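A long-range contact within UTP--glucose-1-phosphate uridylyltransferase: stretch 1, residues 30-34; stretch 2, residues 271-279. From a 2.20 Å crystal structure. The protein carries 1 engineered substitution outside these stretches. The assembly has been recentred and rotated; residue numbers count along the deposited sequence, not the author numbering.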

# COMPACT_ATOMS: atom_id res chain seq x y z
N VAL A 30 17.64 3.27 12.32
CA VAL A 30 18.54 3.44 13.48
C VAL A 30 19.87 2.84 13.08
O VAL A 30 20.01 1.60 13.14
CB VAL A 30 17.93 2.78 14.72
CG1 VAL A 30 18.91 2.73 15.89
CG2 VAL A 30 16.63 3.49 15.08
N VAL A 31 20.77 3.69 12.59
CA VAL A 31 22.06 3.30 11.96
C VAL A 31 21.77 2.79 10.54
O VAL A 31 21.95 3.55 9.58
CB VAL A 31 22.82 2.25 12.79
CG1 VAL A 31 24.26 2.12 12.33
CG2 VAL A 31 22.76 2.55 14.27
N ASP A 32 21.37 1.54 10.40
CA ASP A 32 21.20 0.94 9.06
C ASP A 32 20.02 -0.03 9.00
O ASP A 32 19.95 -0.75 7.97
CB ASP A 32 22.50 0.22 8.71
CG ASP A 32 22.77 -1.02 9.56
OD1 ASP A 32 22.11 -1.18 10.60
OD2 ASP A 32 23.64 -1.83 9.16
N ARG A 33 19.16 -0.10 10.02
CA ARG A 33 17.93 -0.94 9.97
C ARG A 33 16.76 -0.29 10.73
O ARG A 33 16.95 0.55 11.59
CB ARG A 33 18.29 -2.31 10.53
CG ARG A 33 18.62 -2.27 12.01
CD ARG A 33 19.56 -3.36 12.49
NE ARG A 33 20.82 -3.33 11.77
CZ ARG A 33 21.30 -4.31 11.01
NH1 ARG A 33 20.64 -5.44 10.86
NH2 ARG A 33 22.45 -4.13 10.40
N PRO A 34 15.49 -0.63 10.46
CA PRO A 34 14.39 -0.00 11.20
C PRO A 34 14.41 -0.37 12.70
O PRO A 34 14.90 -1.44 13.09
CB PRO A 34 13.18 -0.57 10.43
CG PRO A 34 13.65 -1.94 10.03
CD PRO A 34 15.04 -1.63 9.50
N TYR A 271 24.07 2.89 19.27
CA TYR A 271 24.01 1.69 18.38
C TYR A 271 25.05 1.80 17.26
O TYR A 271 25.75 0.80 17.05
CB TYR A 271 22.60 1.45 17.85
CG TYR A 271 21.69 0.82 18.87
CD1 TYR A 271 21.76 -0.53 19.17
CD2 TYR A 271 20.79 1.59 19.59
CE1 TYR A 271 20.93 -1.10 20.12
CE2 TYR A 271 19.96 1.03 20.54
CZ TYR A 271 20.03 -0.32 20.81
OH TYR A 271 19.21 -0.86 21.77
N GLY A 272 25.11 2.94 16.56
CA GLY A 272 26.13 3.28 15.55
C GLY A 272 27.55 2.96 16.02
O GLY A 272 28.29 2.25 15.27
N LEU A 273 27.93 3.43 17.21
CA LEU A 273 29.30 3.20 17.77
C LEU A 273 29.52 1.71 18.06
O LEU A 273 30.66 1.25 17.93
CB LEU A 273 29.51 4.05 19.03
CG LEU A 273 30.11 5.43 18.77
CD2 LEU A 273 29.87 6.34 19.96
N GLU A 274 28.47 0.96 18.37
CA GLU A 274 28.54 -0.48 18.65
C GLU A 274 28.40 -1.30 17.36
O GLU A 274 28.39 -2.54 17.44
CB GLU A 274 27.39 -0.87 19.57
CG GLU A 274 27.74 -0.86 21.04
CD GLU A 274 27.06 -2.03 21.73
OE1 GLU A 274 26.83 -3.04 21.04
OE2 GLU A 274 26.74 -1.92 22.93
N HIS A 275 28.24 -0.67 16.19
CA HIS A 275 27.94 -1.46 14.97
C HIS A 275 29.14 -2.34 14.65
O HIS A 275 30.24 -1.83 14.48
CB HIS A 275 27.56 -0.57 13.80
CG HIS A 275 26.92 -1.31 12.68
ND1 HIS A 275 27.66 -1.96 11.72
CD2 HIS A 275 25.62 -1.45 12.33
CE1 HIS A 275 26.84 -2.48 10.83
NE2 HIS A 275 25.57 -2.18 11.18
N PRO A 276 28.97 -3.68 14.54
CA PRO A 276 30.11 -4.59 14.50
C PRO A 276 30.91 -4.37 13.21
O PRO A 276 32.06 -4.76 13.17
CB PRO A 276 29.49 -5.99 14.53
CG PRO A 276 28.06 -5.80 14.00
CD PRO A 276 27.68 -4.36 14.33
N LYS A 277 30.27 -3.73 12.23
CA LYS A 277 30.86 -3.45 10.90
C LYS A 277 31.16 -1.95 10.73
O LYS A 277 32.21 -1.67 10.17
CB LYS A 277 29.96 -4.04 9.82
CG LYS A 277 30.63 -5.08 8.92
CD LYS A 277 29.71 -6.16 8.38
CE LYS A 277 29.71 -7.44 9.19
NZ LYS A 277 31.08 -7.91 9.50
N LEU A 278 30.36 -1.01 11.26
CA LEU A 278 30.54 0.46 11.02
C LEU A 278 31.10 1.20 12.23
O LEU A 278 31.41 2.38 12.06
CB LEU A 278 29.19 1.07 10.68
CG LEU A 278 28.50 0.46 9.48
CD1 LEU A 278 27.00 0.66 9.61
CD2 LEU A 278 29.05 1.05 8.18
N GLY A 279 31.12 0.58 13.40
CA GLY A 279 31.40 1.24 14.70
C GLY A 279 32.60 2.16 14.60
O GLY A 279 32.43 3.41 14.82

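The contact buries 260 Å², counting both sides, and rests on one polar link beside a small apolar patch. V31 anchors the patch. Its phi/psi of 76/-82 is unusual for a β-branched residue, and D32 N makes a weak hydrogen bond back to V30 O (3.1 Å), consistent with a tight turn that presents the V31 side chain toward the second stretch. With chi1 at -166° (t), both methyls pack against G272, CG2 coming within 3.3 Å of G272 N; beyond it, CG2 lies 3.7 Å from Y271 CB, while CG1 lies 3.8 Å from H275 CD2 and 4.1 Å from L278 CD1. G272 has no side chain, and the V31 and G272 CA atoms come within 5.4 Å, the nearest backbone approach across the stretches.

The polar link joins D32 and H275. D32 takes chi1 of 68° (p) and chi2 of -14°, which brings OD2 to the edge of the imidazole, near its plane, where H275 NE2 donates a hydrogen bond of 2.8 Å to D32 OD2 at an N-H...O angle of 139°. The other ring nitrogen is engaged within its own stretch: H275 ND1 accepts from L278 N at 2.9 Å and from K277 N at 3.2 Å. An unprotonated ND1 leaves NE2 as donor, and the rotamer, chi1 -165° (t) and chi2 -84°, is one in which both ring nitrogens are hydrogen-bonded.

The same carboxylate engages R33, whose chi1 of 67° (p) and chi3 of 58° (p) fold the chain back so that NE reaches D32 OD1 at 2.8 Å in a salt bridge; NH2 also donates to D32 OD2 at 2.9 Å. R33 NH2 approaches H275 NE2 only to 3.8 Å, a contact without a hydrogen bond.

The CA-to-CB bond of Y271 points toward the first stretch, but the ring end leads away, with chi1 at -77° (m) and CD2 4.3 Å from V30 CG1.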